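Local coordinates for Sensory/regulatory protein rpfC (Xanthomonas campestris pv. campestris, PDB 3M6M) that is a sensory histidine kinase whose receiver domain probably accepts a phosphoryl group in a magnesium-dependent two-component relay, at residues D[20-25]-D[66-71]; D[62-67]-D[91-96]. All coordinates share one frame; numbering follows the deposited sequence.

Contact 1: residues D[20-25]-D[66-71]. With MG (magnesium ion), chain T.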
loop_
_atom_site.group_PDB
_atom_site.type_symbol
_atom_site.label_atom_id
_atom_site.label_comp_id
_atom_site.label_asym_id
_atom_site.label_seq_id
_atom_site.Cartn_x
_atom_site.Cartn_y
_atom_site.Cartn_z
ATOM N N ALA D 20 -22.556 22.135 29.557
ATOM C CA ALA D 20 -23.618 21.279 29.034
ATOM C C ALA D 20 -23.725 19.959 29.797
ATOM O O ALA D 20 -22.757 19.203 29.894
ATOM C CB ALA D 20 -23.421 21.023 27.546
ATOM N N ASP D 21 -24.913 19.705 30.340
ATOM C CA ASP D 21 -25.249 18.436 30.983
ATOM C C ASP D 21 -26.760 18.245 30.932
ATOM O O ASP D 21 -27.517 19.193 31.163
ATOM C CB ASP D 21 -24.756 18.403 32.432
ATOM C CG ASP D 21 -24.778 17.006 33.024
ATOM O OD1 ASP D 21 -25.877 16.429 33.177
ATOM O OD2 ASP D 21 -23.692 16.488 33.353
ATOM N N ASP D 22 -27.191 17.020 30.637
ATOM C CA ASP D 22 -28.617 16.725 30.466
ATOM C C ASP D 22 -29.408 16.656 31.779
ATOM O O ASP D 22 -30.638 16.733 31.766
ATOM C CB ASP D 22 -28.830 15.459 29.620
ATOM C CG ASP D 22 -28.120 14.240 30.184
ATOM O OD1 ASP D 22 -26.888 14.295 30.384
ATOM O OD2 ASP D 22 -28.795 13.214 30.407
ATOM N N HIS D 23 -28.702 16.519 32.900
ATOM C CA HIS D 23 -29.342 16.487 34.216
ATOM C C HIS D 23 -29.246 17.828 34.939
ATOM O O HIS D 23 -28.189 18.466 34.948
ATOM C CB HIS D 23 -28.770 15.355 35.076
ATOM C CG HIS D 23 -29.227 13.994 34.652
ATOM N ND1 HIS D 23 -28.475 13.176 33.836
ATOM C CD2 HIS D 23 -30.368 13.315 34.916
ATOM C CE1 HIS D 23 -29.130 12.048 33.623
ATOM N NE2 HIS D 23 -30.281 12.107 34.267
ATOM N N GLU D 24 -30.362 18.239 35.541
ATOM C CA GLU D 24 -30.481 19.531 36.223
ATOM C C GLU D 24 -29.510 19.684 37.395
ATOM O O GLU D 24 -28.869 20.727 37.540
ATOM C CB GLU D 24 -31.925 19.752 36.693
ATOM C CG GLU D 24 -32.208 21.143 37.265
ATOM C CD GLU D 24 -33.656 21.324 37.695
ATOM O OE1 GLU D 24 -34.559 21.189 36.839
ATOM O OE2 GLU D 24 -33.892 21.615 38.890
ATOM N N ALA D 25 -29.405 18.642 38.217
ATOM C CA ALA D 25 -28.529 18.652 39.389
ATOM C C ALA D 25 -27.061 18.908 39.029
ATOM O O ALA D 25 -26.386 19.698 39.695
ATOM C CB ALA D 25 -28.675 17.353 40.177
ATOM N N LEU D 66 -20.150 13.971 28.773
ATOM C CA LEU D 66 -19.934 12.984 27.718
ATOM C C LEU D 66 -21.227 12.303 27.284
ATOM O O LEU D 66 -21.521 12.244 26.091
ATOM C CB LEU D 66 -18.886 11.944 28.128
ATOM C CG LEU D 66 -18.534 10.830 27.130
ATOM C CD1 LEU D 66 -18.061 11.373 25.777
ATOM C CD2 LEU D 66 -17.492 9.893 27.726
ATOM N N HIS D 67 -21.998 11.800 28.244
ATOM C CA HIS D 67 -23.202 11.044 27.911
ATOM C C HIS D 67 -24.489 11.845 28.057
ATOM O O HIS D 67 -24.978 12.086 29.164
ATOM C CB HIS D 67 -23.248 9.719 28.673
ATOM C CG HIS D 67 -22.183 8.757 28.249
ATOM N ND1 HIS D 67 -21.086 8.467 29.032
ATOM C CD2 HIS D 67 -22.033 8.042 27.110
ATOM C CE1 HIS D 67 -20.315 7.601 28.399
ATOM N NE2 HIS D 67 -20.864 7.329 27.229
ATOM N N MET D 68 -25.012 12.262 26.908
ATOM C CA MET D 68 -26.281 12.973 26.807
ATOM C C MET D 68 -27.070 12.341 25.664
ATOM O O MET D 68 -26.469 11.864 24.702
ATOM C CB MET D 68 -26.050 14.461 26.519
ATOM C CG MET D 68 -25.254 15.210 27.587
ATOM S SD MET D 68 -24.938 16.948 27.194
ATOM C CE MET D 68 -23.875 16.793 25.760
ATOM N N PRO D 69 -28.415 12.325 25.765
ATOM C CA PRO D 69 -29.239 11.789 24.676
ATOM C C PRO D 69 -29.206 12.675 23.429
ATOM O O PRO D 69 -28.941 13.875 23.531
ATOM C CB PRO D 69 -30.655 11.776 25.273
ATOM C CG PRO D 69 -30.463 11.894 26.756
ATOM C CD PRO D 69 -29.236 12.725 26.922
ATOM N N GLY D 70 -29.476 12.078 22.268
ATOM C CA GLY D 70 -29.499 12.804 20.998
ATOM C C GLY D 70 -28.108 13.007 20.425
ATOM O O GLY D 70 -27.688 12.280 19.522
ATOM N N MET D 71 -27.403 14.006 20.949
ATOM C CA MET D 71 -26.010 14.260 20.594
ATOM C C MET D 71 -25.158 14.258 21.857
ATOM O O MET D 71 -25.424 15.009 22.797
ATOM C CB MET D 71 -25.864 15.597 19.854
ATOM C CG MET D 71 -24.435 15.900 19.381
ATOM S SD MET D 71 -24.218 17.507 18.577
ATOM C CE MET D 71 -25.174 17.226 17.092
HETATM MG MG MG T . -25.387 12.498 31.377
#
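D22 OD1 reaches across to the loop 66-71 and shares a magnesium ion with the carbonyl oxygen of H67. The metal lies 2.5 Å from D22 OD1 and 2.3 Å from H67 O, and these two bonds meet at about 81°. With 3.2 Å between them, D22 OD1 and H67 O are both acceptors, so the ion bridging them, rather than any shared hydrogen, accounts for their closeness; D65 OD2 is the third protein ligand. D22 has its CG between the backbone N and the carbonyl carbon (chi1 56°), which turns the carboxylate toward the loop. Its two oxygens divide the work. OD1 faces the metal and also rests against the M68 side chain, 3.4 Å from M68 CG, while D22 OD2 meets the proline ring at P69 CD, 3.5 Å away, the two side chains crossing nearly at right angles. The carboxylate is thus flanked by M68 and P69 on the loop side while OD1 is held by the ion.

M68 carries the apolar half of the contact. With CG anti to the carbonyl carbon (chi1 -61°) and the chain extended at chi2, the sulfur is carried past D22 to the backbone of the other segment, with M68 SD 4.1 Å from D21 CA, and near the methyl of A20. D21 points away from the loop. Its OD1 takes the backbone N-H of H23 through the anti lone pair (2.8 Å), an Asx turn that shapes the chain just where H23 takes the N-cap position before helix 24-35, and its OD2 forms a salt bridge with K119. The contact lies at the C-terminal ends of strands 16-20 and 61-65, where one chain segment leads into helix 24-35 and the other toward helix 73-85, with A20 and M68 packed against helix 47-56.

Contact 2: residues D[62-67]-D[91-96]. With MG (magnesium ion), chain T.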
loop_
_atom_site.group_PDB
_atom_site.type_symbol
_atom_site.label_atom_id
_atom_site.label_comp_id
_atom_site.label_asym_id
_atom_site.label_seq_id
_atom_site.Cartn_x
_atom_site.Cartn_y
_atom_site.Cartn_z
ATOM N N VAL D 62 -15.373 25.478 27.292
ATOM C CA VAL D 62 -16.624 24.719 27.313
ATOM C C VAL D 62 -16.452 23.435 28.129
ATOM O O VAL D 62 -15.536 22.648 27.878
ATOM C CB VAL D 62 -17.116 24.368 25.880
ATOM C CG1 VAL D 62 -18.385 23.519 25.928
ATOM C CG2 VAL D 62 -17.352 25.634 25.053
ATOM N N ILE D 63 -17.331 23.242 29.110
ATOM C CA ILE D 63 -17.381 22.001 29.879
ATOM C C ILE D 63 -18.585 21.183 29.426
ATOM O O ILE D 63 -19.730 21.600 29.610
ATOM C CB ILE D 63 -17.467 22.253 31.404
ATOM C CG1 ILE D 63 -16.364 23.216 31.862
ATOM C CG2 ILE D 63 -17.388 20.929 32.161
ATOM C CD1 ILE D 63 -16.506 23.702 33.297
ATOM N N VAL D 64 -18.315 20.023 28.832
ATOM C CA VAL D 64 -19.368 19.175 28.278
ATOM C C VAL D 64 -19.479 17.820 28.990
ATOM O O VAL D 64 -18.471 17.203 29.337
ATOM C CB VAL D 64 -19.203 18.988 26.735
ATOM C CG1 VAL D 64 -18.018 18.078 26.397
ATOM C CG2 VAL D 64 -20.489 18.462 26.111
ATOM N N ASP D 65 -20.714 17.382 29.215
ATOM C CA ASP D 65 -20.990 16.043 29.718
ATOM C C ASP D 65 -20.877 15.064 28.558
ATOM O O ASP D 65 -21.434 15.304 27.482
ATOM C CB ASP D 65 -22.391 15.985 30.339
ATOM C CG ASP D 65 -22.772 14.593 30.829
ATOM O OD1 ASP D 65 -21.893 13.848 31.316
ATOM O OD2 ASP D 65 -23.970 14.249 30.738
ATOM N N LEU D 66 -20.150 13.971 28.773
ATOM C CA LEU D 66 -19.934 12.984 27.718
ATOM C C LEU D 66 -21.227 12.303 27.284
ATOM O O LEU D 66 -21.521 12.244 26.091
ATOM C CB LEU D 66 -18.886 11.944 28.128
ATOM C CG LEU D 66 -18.534 10.830 27.130
ATOM C CD1 LEU D 66 -18.061 11.373 25.777
ATOM C CD2 LEU D 66 -17.492 9.893 27.726
ATOM N N HIS D 67 -21.998 11.800 28.244
ATOM C CA HIS D 67 -23.202 11.044 27.911
ATOM C C HIS D 67 -24.489 11.845 28.057
ATOM O O HIS D 67 -24.978 12.086 29.164
ATOM C CB HIS D 67 -23.248 9.719 28.673
ATOM C CG HIS D 67 -22.183 8.757 28.249
ATOM N ND1 HIS D 67 -21.086 8.467 29.032
ATOM C CD2 HIS D 67 -22.033 8.042 27.110
ATOM C CE1 HIS D 67 -20.315 7.601 28.399
ATOM N NE2 HIS D 67 -20.864 7.329 27.229
ATOM N N THR D 91 -12.085 27.408 20.644
ATOM C CA THR D 91 -12.353 27.478 22.080
ATOM C C THR D 91 -12.195 26.102 22.743
ATOM O O THR D 91 -12.734 25.109 22.248
ATOM C CB THR D 91 -13.725 28.153 22.407
ATOM O OG1 THR D 91 -14.286 27.579 23.593
ATOM C CG2 THR D 91 -14.705 28.005 21.260
ATOM N N PRO D 92 -11.423 26.046 23.849
ATOM C CA PRO D 92 -11.085 24.812 24.567
ATOM C C PRO D 92 -12.307 24.070 25.098
ATOM O O PRO D 92 -13.253 24.696 25.586
ATOM C CB PRO D 92 -10.233 25.311 25.741
ATOM C CG PRO D 92 -9.685 26.608 25.290
ATOM C CD PRO D 92 -10.762 27.218 24.452
ATOM N N VAL D 93 -12.276 22.742 24.997
ATOM C CA VAL D 93 -13.365 21.900 25.483
ATOM C C VAL D 93 -12.842 20.848 26.456
ATOM O O VAL D 93 -11.924 20.087 26.132
ATOM C CB VAL D 93 -14.122 21.199 24.325
ATOM C CG1 VAL D 93 -15.283 20.371 24.867
ATOM C CG2 VAL D 93 -14.627 22.213 23.307
ATOM N N VAL D 94 -13.431 20.820 27.649
ATOM C CA VAL D 94 -13.144 19.790 28.645
ATOM C C VAL D 94 -14.368 18.888 28.844
ATOM O O VAL D 94 -15.496 19.371 28.970
ATOM C CB VAL D 94 -12.646 20.399 29.993
ATOM C CG1 VAL D 94 -13.443 21.639 30.367
ATOM C CG2 VAL D 94 -12.677 19.368 31.121
ATOM N N VAL D 95 -14.129 17.580 28.862
ATOM C CA VAL D 95 -15.201 16.593 28.965
ATOM C C VAL D 95 -15.355 16.069 30.398
ATOM O O VAL D 95 -14.365 15.865 31.107
ATOM C CB VAL D 95 -14.985 15.414 27.974
ATOM C CG1 VAL D 95 -16.228 14.536 27.892
ATOM C CG2 VAL D 95 -14.637 15.937 26.585
ATOM N N LEU D 96 -16.606 15.872 30.811
ATOM C CA LEU D 96 -16.935 15.278 32.106
ATOM C C LEU D 96 -17.811 14.045 31.934
ATOM O O LEU D 96 -18.753 14.055 31.139
ATOM C CB LEU D 96 -17.677 16.282 32.993
ATOM C CG LEU D 96 -16.962 17.453 33.665
ATOM C CD1 LEU D 96 -17.957 18.201 34.539
ATOM C CD2 LEU D 96 -15.772 16.998 34.495
HETATM MG MG MG T . -25.387 12.498 31.377
#
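V94 lays its CG1 methyl alongside I63, the two side chains pointing the same way with I63 CG1 to V94 CG1 at 3.6 Å. That methyl sits between the backbone N and the carbonyl carbon (chi1 41°), on the side facing the neighbouring strand. On the same face of the sheet I63 turns its other branch to L96, and I63 CG2 meets L96 CD1 at 3.7 Å. The opposite face belongs to V62, V64, V93 and V95. Here V64 CG1 touches both valines of the partner strand, 3.9 Å from V93 CG1 and 4.0 Å from V95 CG2, and helix 73-85 covers V64 and V93 through M76. Beyond the strand end, L66 CB packs on V95 CG1.

The backbones run parallel in the register V62-V93 to D65-L96. V62 and V64 each bond both ways, giving N-H to P92 O and V94 O and taking it from V94 N and L96 N; L66 N to L96 O (2.7 Å) carries the pattern one step past the strand. With CG anti to the backbone N (chi1 177°), the D65 side chain runs forward along the strand, past its C-terminal end, and D65 OD2 binds the magnesium ion at 2.3 Å. D65 OD1 comes within 3.2 Å of L96 O, but these two acceptors do not bond each other; D65 OD1 forms a salt bridge with K119. Strands 61-65 and 93-97, joined by helix 73-85, form a beta-alpha-beta unit at the centre of the CheY-like receiver fold, and D65 occupies the strand-end position that in such domains usually holds the phosphoacceptor aspartate.

How the contacts relate
From the N terminus, the chain leaves strand 16-20 at residues 20-25, passes through two helices and strand 40-44, and returns by strand 61-65, whose following loop closes contact 1. The same strand, with the shared residues L66 and H67, opens contact 2, which closes after helix 73-85 when 91-96 comes alongside. The two closures therefore follow one another and overlap at 66-67, without nesting. They also touch directly: probable hydrogen bonds join A20 to I63 and D65, placing strand 61-65 between strands 16-20 and 93-97. Through the shared H67 both contacts meet at the magnesium ion, at the C-terminal edge of the parallel sheet.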